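Local coordinates for protein phospholipase C-beta (PLC-beta) (Sepia officinalis, PDB 3QR0) that belongs to the phospholipase C-beta family, combining a PH domain, EF-hand-like repeats, a TIM-barrel core formed from X and Y regions, and a C2 domain, at residues 309-314 with 744-749; 316-321 with 614-619; 642-647 with 710-715; 716-721 with 735-740. One frame throughout, in Å; residues are numbered along the deposited sequence.

Contact 1: residues 309-314 with 744-749. With GOL (glycerol), chain D.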
loop_
_atom_site.group_PDB
_atom_site.type_symbol
_atom_site.label_atom_id
_atom_site.label_comp_id
_atom_site.label_asym_id
_atom_site.label_seq_id
_atom_site.Cartn_x
_atom_site.Cartn_y
_atom_site.Cartn_z
ATOM N N GLU A 309 7.215 -19.609 0.622
ATOM C CA GLU A 309 7.905 -18.400 0.161
ATOM C C GLU A 309 8.582 -18.557 -1.205
ATOM O O GLU A 309 8.690 -17.585 -1.949
ATOM C CB GLU A 309 8.936 -17.920 1.196
ATOM C CG GLU A 309 8.320 -17.271 2.434
ATOM C CD GLU A 309 7.295 -16.209 2.075
ATOM O OE1 GLU A 309 7.660 -15.234 1.373
ATOM O OE2 GLU A 309 6.120 -16.367 2.477
ATOM N N GLU A 310 9.032 -19.767 -1.530
ATOM C CA GLU A 310 9.646 -20.034 -2.832
ATOM C C GLU A 310 8.705 -19.677 -3.987
ATOM O O GLU A 310 9.169 -19.265 -5.059
ATOM C CB GLU A 310 10.039 -21.507 -2.949
ATOM C CG GLU A 310 11.026 -21.809 -4.073
ATOM C CD GLU A 310 12.419 -21.263 -3.799
ATOM O OE1 GLU A 310 12.864 -21.315 -2.629
ATOM O OE2 GLU A 310 13.066 -20.788 -4.756
ATOM N N ASN A 311 7.400 -19.839 -3.761
ATOM C CA ASN A 311 6.380 -19.523 -4.761
ATOM C C ASN A 311 5.650 -18.201 -4.515
ATOM O O ASN A 311 4.592 -17.965 -5.095
ATOM C CB ASN A 311 5.349 -20.657 -4.854
ATOM C CG ASN A 311 4.593 -20.645 -6.180
ATOM O OD1 ASN A 311 5.196 -20.470 -7.237
ATOM N ND2 ASN A 311 3.270 -20.805 -6.123
ATOM N N ASN A 312 6.220 -17.336 -3.678
ATOM C CA ASN A 312 5.645 -16.010 -3.420
ATOM C C ASN A 312 5.461 -15.240 -4.730
ATOM O O ASN A 312 6.388 -15.140 -5.544
ATOM C CB ASN A 312 6.533 -15.221 -2.437
ATOM C CG ASN A 312 5.804 -14.037 -1.785
ATOM O OD1 ASN A 312 5.137 -13.259 -2.454
ATOM N ND2 ASN A 312 5.958 -13.896 -0.477
ATOM N N LEU A 313 4.258 -14.713 -4.938
ATOM C CA LEU A 313 3.951 -13.972 -6.160
ATOM C C LEU A 313 4.722 -12.650 -6.252
ATOM O O LEU A 313 4.987 -12.160 -7.343
ATOM C CB LEU A 313 2.440 -13.721 -6.279
ATOM C CG LEU A 313 1.847 -12.541 -5.506
ATOM C CD1 LEU A 313 2.098 -11.216 -6.233
ATOM C CD2 LEU A 313 0.358 -12.743 -5.301
ATOM N N THR A 314 5.090 -12.083 -5.105
ATOM C CA THR A 314 5.753 -10.780 -5.065
ATOM C C THR A 314 7.197 -10.861 -5.579
ATOM O O THR A 314 7.989 -11.644 -5.053
ATOM C CB THR A 314 5.763 -10.213 -3.634
ATOM O OG1 THR A 314 4.417 -10.122 -3.149
ATOM C CG2 THR A 314 6.416 -8.828 -3.599
ATOM N N GLY A 744 2.064 -18.443 -13.654
ATOM C CA GLY A 744 1.889 -19.804 -13.168
ATOM C C GLY A 744 0.836 -19.927 -12.091
ATOM O O GLY A 744 -0.002 -19.038 -11.923
ATOM N N TYR A 745 0.886 -21.037 -11.358
ATOM C CA TYR A 745 -0.008 -21.256 -10.233
ATOM C C TYR A 745 0.470 -20.451 -9.035
ATOM O O TYR A 745 1.598 -20.625 -8.566
ATOM C CB TYR A 745 -0.092 -22.739 -9.876
ATOM C CG TYR A 745 -0.819 -23.569 -10.906
ATOM C CD1 TYR A 745 -0.138 -24.500 -11.687
ATOM C CD2 TYR A 745 -2.191 -23.418 -11.108
ATOM C CE1 TYR A 745 -0.804 -25.261 -12.638
ATOM C CE2 TYR A 745 -2.866 -24.179 -12.061
ATOM C CZ TYR A 745 -2.164 -25.093 -12.820
ATOM O OH TYR A 745 -2.813 -25.850 -13.753
ATOM N N ARG A 746 -0.386 -19.556 -8.553
ATOM C CA ARG A 746 -0.022 -18.666 -7.457
ATOM C C ARG A 746 -1.132 -18.569 -6.433
ATOM O O ARG A 746 -2.301 -18.449 -6.795
ATOM C CB ARG A 746 0.269 -17.258 -7.992
ATOM C CG ARG A 746 1.416 -17.169 -8.971
ATOM C CD ARG A 746 2.784 -17.362 -8.318
ATOM N NE ARG A 746 3.814 -17.508 -9.341
ATOM C CZ ARG A 746 5.119 -17.604 -9.118
ATOM N NH1 ARG A 746 5.605 -17.554 -7.884
ATOM N NH2 ARG A 746 5.948 -17.743 -10.146
ATOM N N HIS A 747 -0.768 -18.625 -5.154
ATOM C CA HIS A 747 -1.646 -18.120 -4.107
ATOM C C HIS A 747 -1.481 -16.614 -4.042
ATOM O O HIS A 747 -0.372 -16.089 -4.164
ATOM C CB HIS A 747 -1.342 -18.753 -2.751
ATOM C CG HIS A 747 -1.728 -20.193 -2.670
ATOM N ND1 HIS A 747 -0.893 -21.207 -3.084
ATOM C CD2 HIS A 747 -2.867 -20.788 -2.246
ATOM C CE1 HIS A 747 -1.498 -22.369 -2.910
ATOM N NE2 HIS A 747 -2.694 -22.144 -2.402
ATOM N N VAL A 748 -2.597 -15.925 -3.844
ATOM C CA VAL A 748 -2.640 -14.474 -3.853
ATOM C C VAL A 748 -3.264 -14.003 -2.540
ATOM O O VAL A 748 -4.481 -13.830 -2.464
ATOM C CB VAL A 748 -3.479 -13.968 -5.053
ATOM C CG1 VAL A 748 -3.414 -12.447 -5.158
ATOM C CG2 VAL A 748 -3.004 -14.612 -6.347
ATOM N N PRO A 749 -2.440 -13.837 -1.483
ATOM C CA PRO A 749 -2.979 -13.293 -0.238
ATOM C C PRO A 749 -3.651 -11.947 -0.473
ATOM O O PRO A 749 -3.092 -11.076 -1.147
ATOM C CB PRO A 749 -1.741 -13.150 0.655
ATOM C CG PRO A 749 -0.795 -14.195 0.133
ATOM C CD PRO A 749 -1.023 -14.223 -1.347
HETATM C C1 GOL D . 9.040 -19.895 -8.348
HETATM O O1 GOL D . 7.693 -20.202 -8.647
HETATM C C2 GOL D . 9.214 -18.379 -8.282
HETATM O O2 GOL D . 8.826 -17.820 -9.516
HETATM C C3 GOL D . 10.664 -18.010 -7.984
HETATM O O3 GOL D . 10.774 -16.618 -7.774
HETATM O O HOH W 1 1.938 -18.040 -4.501
HETATM O O HOH W 2 2.164 -14.990 -2.806
#
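Both ends of the Asn311 amide are in use. Asn311 ND2 donates to Tyr745 O at 3.0 Å, nearly straight (176°), with the carbonyl oxygen lying in the amide plane, and it also bonds Leu306 O. Asn311 OD1 accepts from glycerol O1 at 2.9 Å and from Gln258 NE2. The same OD1 stands 3.0 Å above one face of the Arg746 guanidinium, toward its rim; this is a close approach, not a hydrogen bond, and the two planes are only 15° apart. Arg746 bends at chi2 to bring its tip here. Arg746 NH1 makes a weak bond to Asn311 O (3.0 Å), NH2 reaches glycerol O2 in a straight bond, and NE is held by Pro743 O. The contact joins the loop after helix 299-307, in the EF-hand-like region, to strand 746-751 of the C2 domain, and Asn312 shapes this loop as an Asx turn, OD1 accepting from Thr314 N on a lone pair. Two waters bridge the segments: one links Asn311 O with His747 O, while the second takes the Leu313 N-H and also bonds His747 O. Beside them Leu313 lays CD2 against Val748 CG1, 3.8 Å away.

Contact 2: residues 316-321 with 614-619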
loop_
_atom_site.group_PDB
_atom_site.type_symbol
_atom_site.label_atom_id
_atom_site.label_comp_id
_atom_site.label_asym_id
_atom_site.label_seq_id
_atom_site.Cartn_x
_atom_site.Cartn_y
_atom_site.Cartn_z
ATOM N N MET A 316 10.681 -9.952 -5.449
ATOM C CA MET A 316 11.454 -9.372 -4.351
ATOM C C MET A 316 12.383 -8.246 -4.809
ATOM O O MET A 316 12.563 -7.274 -4.081
ATOM C CB MET A 316 12.228 -10.463 -3.599
ATOM C CG MET A 316 11.322 -11.387 -2.787
ATOM S SD MET A 316 10.435 -10.514 -1.462
ATOM C CE MET A 316 8.994 -11.567 -1.241
ATOM N N HIS A 317 12.934 -8.360 -6.019
ATOM C CA HIS A 317 13.800 -7.312 -6.571
ATOM C C HIS A 317 13.046 -5.987 -6.792
ATOM O O HIS A 317 13.653 -4.916 -6.762
ATOM C CB HIS A 317 14.501 -7.782 -7.868
ATOM C CG HIS A 317 13.588 -7.909 -9.050
ATOM N ND1 HIS A 317 12.753 -8.992 -9.237
ATOM C CD2 HIS A 317 13.377 -7.087 -10.107
ATOM C CE1 HIS A 317 12.066 -8.829 -10.354
ATOM N NE2 HIS A 317 12.424 -7.680 -10.901
ATOM N N ARG A 318 11.730 -6.065 -7.001
ATOM C CA ARG A 318 10.885 -4.871 -7.116
ATOM C C ARG A 318 10.386 -4.371 -5.760
ATOM O O ARG A 318 10.242 -3.169 -5.564
ATOM C CB ARG A 318 9.681 -5.139 -8.024
ATOM C CG ARG A 318 10.018 -5.220 -9.505
ATOM C CD ARG A 318 8.802 -4.879 -10.382
ATOM N NE ARG A 318 8.397 -3.466 -10.292
ATOM C CZ ARG A 318 7.271 -3.001 -9.729
ATOM N NH1 ARG A 318 6.372 -3.814 -9.169
ATOM N NH2 ARG A 318 7.034 -1.691 -9.726
ATOM N N LEU A 319 10.095 -5.292 -4.844
ATOM C CA LEU A 319 9.619 -4.938 -3.507
ATOM C C LEU A 319 10.695 -4.174 -2.744
ATOM O O LEU A 319 10.412 -3.179 -2.086
ATOM C CB LEU A 319 9.229 -6.195 -2.721
ATOM C CG LEU A 319 8.669 -5.989 -1.308
ATOM C CD1 LEU A 319 7.349 -5.232 -1.345
ATOM C CD2 LEU A 319 8.495 -7.326 -0.604
ATOM N N ASP A 320 11.930 -4.660 -2.851
ATOM C CA ASP A 320 13.103 -4.016 -2.261
ATOM C C ASP A 320 13.289 -2.631 -2.874
ATOM O O ASP A 320 12.808 -2.362 -3.973
ATOM C CB ASP A 320 14.341 -4.893 -2.514
ATOM C CG ASP A 320 15.565 -4.445 -1.730
ATOM O OD1 ASP A 320 15.427 -4.018 -0.568
ATOM O OD2 ASP A 320 16.679 -4.539 -2.280
ATOM N N LEU A 321 13.981 -1.747 -2.165
ATOM C CA LEU A 321 14.254 -0.411 -2.685
ATOM C C LEU A 321 15.423 -0.517 -3.661
ATOM O O LEU A 321 16.554 -0.138 -3.356
ATOM C CB LEU A 321 14.529 0.578 -1.544
ATOM C CG LEU A 321 14.147 2.031 -1.838
ATOM C CD1 LEU A 321 14.110 2.842 -0.557
ATOM C CD2 LEU A 321 15.102 2.650 -2.841
ATOM N N PHE A 614 2.461 1.711 -4.972
ATOM C CA PHE A 614 3.510 2.382 -4.200
ATOM C C PHE A 614 4.025 1.567 -3.001
ATOM O O PHE A 614 4.882 2.048 -2.258
ATOM C CB PHE A 614 3.054 3.786 -3.756
ATOM C CG PHE A 614 3.215 4.840 -4.823
ATOM C CD1 PHE A 614 4.476 5.216 -5.255
ATOM C CD2 PHE A 614 2.108 5.447 -5.401
ATOM C CE1 PHE A 614 4.635 6.185 -6.237
ATOM C CE2 PHE A 614 2.260 6.411 -6.383
ATOM C CZ PHE A 614 3.526 6.781 -6.799
ATOM N N GLU A 615 3.525 0.346 -2.817
ATOM C CA GLU A 615 4.145 -0.592 -1.889
ATOM C C GLU A 615 5.533 -0.974 -2.389
ATOM O O GLU A 615 6.441 -1.216 -1.595
ATOM C CB GLU A 615 3.313 -1.867 -1.728
ATOM C CG GLU A 615 3.868 -2.777 -0.633
ATOM C CD GLU A 615 3.122 -4.073 -0.475
ATOM O OE1 GLU A 615 2.445 -4.513 -1.432
ATOM O OE2 GLU A 615 3.211 -4.653 0.629
ATOM N N TYR A 616 5.688 -1.019 -3.711
ATOM C CA TYR A 616 6.940 -1.437 -4.332
ATOM C C TYR A 616 8.017 -0.353 -4.236
ATOM O O TYR A 616 7.746 0.778 -3.836
ATOM C CB TYR A 616 6.687 -1.888 -5.779
ATOM C CG TYR A 616 5.919 -3.191 -5.826
ATOM C CD1 TYR A 616 6.587 -4.406 -5.771
ATOM C CD2 TYR A 616 4.528 -3.208 -5.885
ATOM C CE1 TYR A 616 5.900 -5.607 -5.792
ATOM C CE2 TYR A 616 3.830 -4.407 -5.908
ATOM C CZ TYR A 616 4.528 -5.604 -5.857
ATOM O OH TYR A 616 3.863 -6.804 -5.880
ATOM N N ASN A 617 9.247 -0.733 -4.576
ATOM C CA ASN A 617 10.426 0.100 -4.362
ATOM C C ASN A 617 10.551 0.548 -2.897
ATOM O O ASN A 617 10.735 1.727 -2.602
ATOM C CB ASN A 617 10.455 1.293 -5.319
ATOM C CG ASN A 617 11.850 1.884 -5.468
ATOM O OD1 ASN A 617 12.840 1.150 -5.534
ATOM N ND2 ASN A 617 11.935 3.214 -5.514
ATOM N N GLY A 618 10.440 -0.424 -1.996
ATOM C CA GLY A 618 10.672 -0.211 -0.566
ATOM C C GLY A 618 9.635 0.632 0.141
ATOM O O GLY A 618 9.893 1.150 1.225
ATOM N N CYS A 619 8.454 0.762 -0.458
ATOM C CA CYS A 619 7.442 1.703 0.019
ATOM C C CYS A 619 8.043 3.110 0.213
ATOM O O CYS A 619 7.697 3.835 1.148
ATOM C CB CYS A 619 6.789 1.182 1.304
ATOM S SG CYS A 619 5.140 1.864 1.600
HETATM O O HOH W 3 12.425 -1.439 -6.976
#
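Helix 316-319 ends against the loop 614-619, and its last carbonyls are taken up by two successive N-H groups of that loop. Asn617 N donates to Arg318 O at 2.8 Å, nearly along the C=O axis, while Gly618 N reaches Leu319 O at 2.8 Å from above the carbonyl plane. Asp320 has already left helical angles, and its O receives a CA-H contact from Asn617. Residues 617-619 run with positive phi, in the left-handed region; Gly618 also passes close to Leu321, its CA 4.1 Å from Leu321 CB. The loop follows helix 605-613, in the Y half of the TIM barrel, so the barrel is tied by backbone bonds to the short helix 316-319. Among the side chains, Arg318 bends at chi3 (68°) and sets NH1 over one face of the Tyr616 ring, 3.4 Å from CG, with the guanidinium tilted 31° to the ring. Arg318 NE has a long, weak ion pair with Asp739. Asn617 OD1 shares a water with Arg318 O, its ND2 being held by Tyr622 O. Leu321 packs CG against Asn617 O at 3.5 Å, and Leu321 N is buried without a partner in the model.

Contact 3: residues 642-647 with 710-715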
loop_
_atom_site.group_PDB
_atom_site.type_symbol
_atom_site.label_atom_id
_atom_site.label_comp_id
_atom_site.label_asym_id
_atom_site.label_seq_id
_atom_site.Cartn_x
_atom_site.Cartn_y
_atom_site.Cartn_z
ATOM N N SER A 642 -2.194 0.947 -30.830
ATOM C CA SER A 642 -1.287 0.043 -31.524
ATOM C C SER A 642 -0.004 -0.119 -30.722
ATOM O O SER A 642 0.271 0.657 -29.800
ATOM C CB SER A 642 -0.969 0.589 -32.914
ATOM O OG SER A 642 -0.393 1.881 -32.814
ATOM N N THR A 643 0.786 -1.122 -31.086
ATOM C CA THR A 643 2.039 -1.397 -30.388
ATOM C C THR A 643 2.996 -0.209 -30.514
ATOM O O THR A 643 3.022 0.480 -31.535
ATOM C CB THR A 643 2.727 -2.673 -30.911
ATOM O OG1 THR A 643 3.081 -2.495 -32.285
ATOM C CG2 THR A 643 1.810 -3.881 -30.777
ATOM N N VAL A 644 3.758 0.034 -29.454
ATOM C CA VAL A 644 4.712 1.131 -29.404
ATOM C C VAL A 644 6.095 0.596 -29.767
ATOM O O VAL A 644 6.540 -0.404 -29.208
ATOM C CB VAL A 644 4.726 1.773 -27.995
ATOM C CG1 VAL A 644 5.792 2.853 -27.890
ATOM C CG2 VAL A 644 3.351 2.340 -27.667
ATOM N N ASP A 645 6.760 1.261 -30.712
ATOM C CA ASP A 645 8.091 0.854 -31.171
ATOM C C ASP A 645 9.057 0.865 -29.992
ATOM O O ASP A 645 9.185 1.873 -29.303
ATOM C CB ASP A 645 8.583 1.805 -32.269
ATOM C CG ASP A 645 9.914 1.378 -32.878
ATOM O OD1 ASP A 645 10.066 0.192 -33.257
ATOM O OD2 ASP A 645 10.811 2.244 -33.002
ATOM N N GLY A 646 9.719 -0.265 -29.759
ATOM C CA GLY A 646 10.693 -0.387 -28.673
ATOM C C GLY A 646 10.116 -0.923 -27.377
ATOM O O GLY A 646 10.849 -1.104 -26.408
ATOM N N VAL A 647 8.806 -1.172 -27.355
ATOM C CA VAL A 647 8.119 -1.716 -26.183
ATOM C C VAL A 647 7.347 -2.959 -26.606
ATOM O O VAL A 647 6.481 -2.890 -27.477
ATOM C CB VAL A 647 7.122 -0.694 -25.595
ATOM C CG1 VAL A 647 6.314 -1.313 -24.464
ATOM C CG2 VAL A 647 7.857 0.566 -25.130
ATOM N N LYS A 710 -4.350 -8.457 -25.788
ATOM C CA LYS A 710 -3.265 -7.575 -26.201
ATOM C C LYS A 710 -3.116 -6.412 -25.236
ATOM O O LYS A 710 -3.931 -5.491 -25.235
ATOM C CB LYS A 710 -3.512 -7.037 -27.609
ATOM C CG LYS A 710 -2.375 -6.161 -28.138
ATOM C CD LYS A 710 -2.624 -5.708 -29.572
ATOM C CE LYS A 710 -1.409 -4.978 -30.136
ATOM N NZ LYS A 710 -1.677 -4.409 -31.495
ATOM N N VAL A 711 -2.072 -6.464 -24.416
ATOM C CA VAL A 711 -1.715 -5.344 -23.559
ATOM C C VAL A 711 -0.627 -4.541 -24.268
ATOM O O VAL A 711 0.530 -4.966 -24.325
ATOM C CB VAL A 711 -1.209 -5.823 -22.188
ATOM C CG1 VAL A 711 -0.940 -4.626 -21.275
ATOM C CG2 VAL A 711 -2.220 -6.781 -21.558
ATOM N N VAL A 712 -1.011 -3.388 -24.816
ATOM C CA VAL A 712 -0.093 -2.540 -25.575
ATOM C C VAL A 712 1.125 -2.068 -24.773
ATOM O O VAL A 712 2.246 -2.114 -25.277
ATOM C CB VAL A 712 -0.822 -1.312 -26.165
ATOM C CG1 VAL A 712 0.184 -0.252 -26.615
ATOM C CG2 VAL A 712 -1.719 -1.738 -27.325
ATOM N N LEU A 713 0.907 -1.623 -23.536
ATOM C CA LEU A 713 1.990 -1.082 -22.703
ATOM C C LEU A 713 1.989 -1.714 -21.309
ATOM O O LEU A 713 1.497 -1.122 -20.344
ATOM C CB LEU A 713 1.882 0.449 -22.611
ATOM C CG LEU A 713 3.197 1.220 -22.760
ATOM C CD1 LEU A 713 4.245 0.740 -21.774
ATOM C CD2 LEU A 713 3.714 1.120 -24.189
ATOM N N PRO A 714 2.548 -2.927 -21.196
ATOM C CA PRO A 714 2.546 -3.641 -19.920
ATOM C C PRO A 714 3.139 -2.864 -18.733
ATOM O O PRO A 714 2.592 -2.928 -17.637
ATOM C CB PRO A 714 3.384 -4.885 -20.221
ATOM C CG PRO A 714 3.176 -5.124 -21.668
ATOM C CD PRO A 714 3.109 -3.754 -22.279
ATOM N N ASP A 715 4.227 -2.129 -18.946
ATOM C CA ASP A 715 4.905 -1.458 -17.827
ATOM C C ASP A 715 4.133 -0.272 -17.242
ATOM O O ASP A 715 4.482 0.201 -16.165
ATOM C CB ASP A 715 6.329 -1.036 -18.211
ATOM C CG ASP A 715 7.286 -2.228 -18.329
ATOM O OD1 ASP A 715 6.945 -3.341 -17.848
ATOM O OD2 ASP A 715 8.379 -2.045 -18.912
HETATM O O HOH W 4 -0.501 -2.690 -33.290
HETATM O O HOH W 5 3.840 -1.880 -27.482
#
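One water oxygen between the segments is held by three hydrogen bonds. It accepts from Val644 N at 2.7 Å and donates to Val647 O and Val712 O, the last at 2.7 Å, so both of its protons are spent on carbonyls and it ties the two ends of one turn to the other segment. That turn, Val644 to Val647, is a type II beta turn with Gly646 at its third position, where the positive phi suits glycine, and it is closed by Val647 N donating to Val644 O. A second water joins Thr643 N to Lys710 NZ, which it meets at 2.7 Å. To reach it Lys710 runs fully extended, every torsion near anti, and crosses Thr643 at about a right angle; Thr643 CG2 and Lys710 CE are tight at 3.5 Å. Apolar packing carries much of the remainder. Leu713 CD2 touches two valines, 3.7 Å from Val644 CG2 and 3.6 Å from Val647 CG1, with chi1 (-136°) away from a staggered value. Next to it Val712, CG1 anti to the backbone N, turns that methyl onto Ser642 O at 3.3 Å. The carboxylate of Asp681 accepts from both Val712 N and Leu713 N, fixing the bend where the chain leaves the strand. Strand 706-711, which pairs with strand 650-660 at the edge of a C2 sheet, ends at this bend, and Phe628 of helix 627-630 packs against both Val647 and Leu713.

Contact 4: residues 716-721 with 735-740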
loop_
_atom_site.group_PDB
_atom_site.type_symbol
_atom_site.label_atom_id
_atom_site.label_comp_id
_atom_site.label_asym_id
_atom_site.label_seq_id
_atom_site.Cartn_x
_atom_site.Cartn_y
_atom_site.Cartn_z
ATOM N N LEU A 716 3.091 0.195 -17.930
ATOM C CA LEU A 716 2.181 1.204 -17.372
ATOM C C LEU A 716 0.923 0.587 -16.734
ATOM O O LEU A 716 0.073 1.310 -16.208
ATOM C CB LEU A 716 1.762 2.208 -18.456
ATOM C CG LEU A 716 2.814 3.224 -18.921
ATOM C CD1 LEU A 716 2.252 4.061 -20.057
ATOM C CD2 LEU A 716 3.271 4.129 -17.776
ATOM N N ALA A 717 0.818 -0.740 -16.756
ATOM C CA ALA A 717 -0.418 -1.420 -16.384
ATOM C C ALA A 717 -0.298 -2.243 -15.112
ATOM O O ALA A 717 0.787 -2.716 -14.751
ATOM C CB ALA A 717 -0.882 -2.311 -17.528
ATOM N N VAL A 718 -1.436 -2.422 -14.448
ATOM C CA VAL A 718 -1.561 -3.362 -13.352
ATOM C C VAL A 718 -2.779 -4.241 -13.582
ATOM O O VAL A 718 -3.758 -3.808 -14.201
ATOM C CB VAL A 718 -1.687 -2.639 -11.998
ATOM C CG1 VAL A 718 -0.510 -1.707 -11.796
ATOM C CG2 VAL A 718 -3.013 -1.868 -11.899
ATOM N N VAL A 719 -2.701 -5.478 -13.109
ATOM C CA VAL A 719 -3.851 -6.361 -13.045
ATOM C C VAL A 719 -4.282 -6.432 -11.589
ATOM O O VAL A 719 -3.442 -6.365 -10.672
ATOM C CB VAL A 719 -3.546 -7.764 -13.644
ATOM C CG1 VAL A 719 -2.478 -8.501 -12.832
ATOM C CG2 VAL A 719 -4.819 -8.587 -13.742
ATOM N N ARG A 720 -5.592 -6.517 -11.373
ATOM C CA ARG A 720 -6.145 -6.451 -10.036
ATOM C C ARG A 720 -7.207 -7.515 -9.826
ATOM O O ARG A 720 -8.136 -7.630 -10.626
ATOM C CB ARG A 720 -6.760 -5.075 -9.794
ATOM C CG ARG A 720 -7.246 -4.873 -8.383
ATOM C CD ARG A 720 -7.680 -3.449 -8.154
ATOM N NE ARG A 720 -8.316 -3.297 -6.850
ATOM C CZ ARG A 720 -9.488 -2.707 -6.625
ATOM N NH1 ARG A 720 -10.208 -2.187 -7.616
ATOM N NH2 ARG A 720 -9.947 -2.641 -5.387
ATOM N N ILE A 721 -7.065 -8.272 -8.739
ATOM C CA ILE A 721 -8.071 -9.242 -8.304
ATOM C C ILE A 721 -8.896 -8.627 -7.176
ATOM O O ILE A 721 -8.331 -8.137 -6.202
ATOM C CB ILE A 721 -7.406 -10.552 -7.812
ATOM C CG1 ILE A 721 -6.765 -11.302 -8.985
ATOM C CG2 ILE A 721 -8.428 -11.458 -7.121
ATOM C CD1 ILE A 721 -5.997 -12.577 -8.569
ATOM N N VAL A 735 -3.292 -5.959 -6.030
ATOM C CA VAL A 735 -2.802 -5.287 -7.226
ATOM C C VAL A 735 -1.450 -5.887 -7.610
ATOM O O VAL A 735 -0.551 -5.989 -6.774
ATOM C CB VAL A 735 -2.664 -3.764 -6.988
ATOM C CG1 VAL A 735 -1.991 -3.079 -8.171
ATOM C CG2 VAL A 735 -4.033 -3.141 -6.738
ATOM N N MET A 736 -1.326 -6.296 -8.870
ATOM C CA MET A 736 -0.114 -6.914 -9.384
ATOM C C MET A 736 0.357 -6.150 -10.627
ATOM O O MET A 736 -0.193 -6.330 -11.707
ATOM C CB MET A 736 -0.388 -8.375 -9.735
ATOM C CG MET A 736 -0.661 -9.260 -8.523
ATOM S SD MET A 736 -1.186 -10.921 -8.996
ATOM C CE MET A 736 -2.862 -10.593 -9.530
ATOM N N PRO A 737 1.364 -5.275 -10.473
ATOM C CA PRO A 737 1.910 -4.575 -11.640
ATOM C C PRO A 737 2.475 -5.570 -12.647
ATOM O O PRO A 737 3.089 -6.555 -12.241
ATOM C CB PRO A 737 3.026 -3.715 -11.038
ATOM C CG PRO A 737 2.654 -3.568 -9.603
ATOM C CD PRO A 737 2.048 -4.873 -9.233
ATOM N N LEU A 738 2.257 -5.331 -13.939
ATOM C CA LEU A 738 2.715 -6.265 -14.974
ATOM C C LEU A 738 4.230 -6.223 -15.141
ATOM O O LEU A 738 4.821 -7.180 -15.632
ATOM C CB LEU A 738 2.044 -5.998 -16.320
ATOM C CG LEU A 738 0.517 -6.040 -16.390
ATOM C CD1 LEU A 738 0.085 -6.115 -17.852
ATOM C CD2 LEU A 738 -0.067 -7.199 -15.586
ATOM N N ASP A 739 4.844 -5.108 -14.748
ATOM C CA ASP A 739 6.298 -5.027 -14.622
ATOM C C ASP A 739 6.715 -5.964 -13.482
ATOM O O ASP A 739 6.511 -5.657 -12.314
ATOM C CB ASP A 739 6.721 -3.578 -14.333
ATOM C CG ASP A 739 8.235 -3.403 -14.205
ATOM O OD1 ASP A 739 8.658 -2.326 -13.716
ATOM O OD2 ASP A 739 9.004 -4.316 -14.582
ATOM N N GLY A 740 7.266 -7.119 -13.837
ATOM C CA GLY A 740 7.740 -8.087 -12.847
ATOM C C GLY A 740 6.720 -9.111 -12.372
ATOM O O GLY A 740 7.029 -9.915 -11.491
HETATM O O HOH W 6 3.472 -2.405 -14.492
#
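Met736 lies side by side with Val719, the two pointing the same way, with Met736 CB 3.7 Å from Val719 CG1. Its chain is extended at chi2 and bends at chi3 (-74°), which brings CE back over Ile721 CD1 at 3.8 Å. Val719 holds CG1 in the crowded position between its backbone N and carbonyl carbon; from there the methyl also meets Leu738 CD2. Val719 and Met736 are a hydrogen-bonded antiparallel pair: Met736 N to Val719 O (2.8 Å) runs nearly along the C=O axis, and Val719 N to Met736 O (3.0 Å) comes in from above the carbonyl plane. Beyond the pairing, Leu738 N gives Ala717 O an almost straight bond (178°) at 3.1 Å, and Ala717 O also shares a water with Asp739 N. On the other face, Val735 is gripped by neighbours, CG1 against Val718 CB and CG2 on the extended Arg720 at CD, 3.9 Å away. The guanidinium of Arg720 is held by His733 and Tyr676. The hairpin of strands 718-725 and 730-737 belongs to one sheet of the C2 beta-sandwich: Val719, Ile721 and Leu738 face strand 650-660 of the opposing sheet, whereas Val718, Arg720 and Val735 lie against helix 605-613.

In the fold
Contacts 1, 2 and 4 are buried, whereas contact 3 is only partly so and lies farthest out. Contact 4 lies within the C2 domain, and contact 3 sets the loop 642-647 against the end of its strand 706-711; contact 1 joins the EF-hand-like region to that domain, and contact 2 joins helix 316-319 to the Y-region loop. Contact 4 touches all three others: its Met736 meets Leu313 of contact 1, its Pro737 Tyr616 of contact 2, and its Leu738 Val711 of contact 3. Contact 1 reaches contact 2 through Thr314. The chemistry follows place: strand pairing in contact 4, backbone bonds in contact 2, side-chain and water bonds in contact 1, and apolar packing with water-mediated polar links in contact 3.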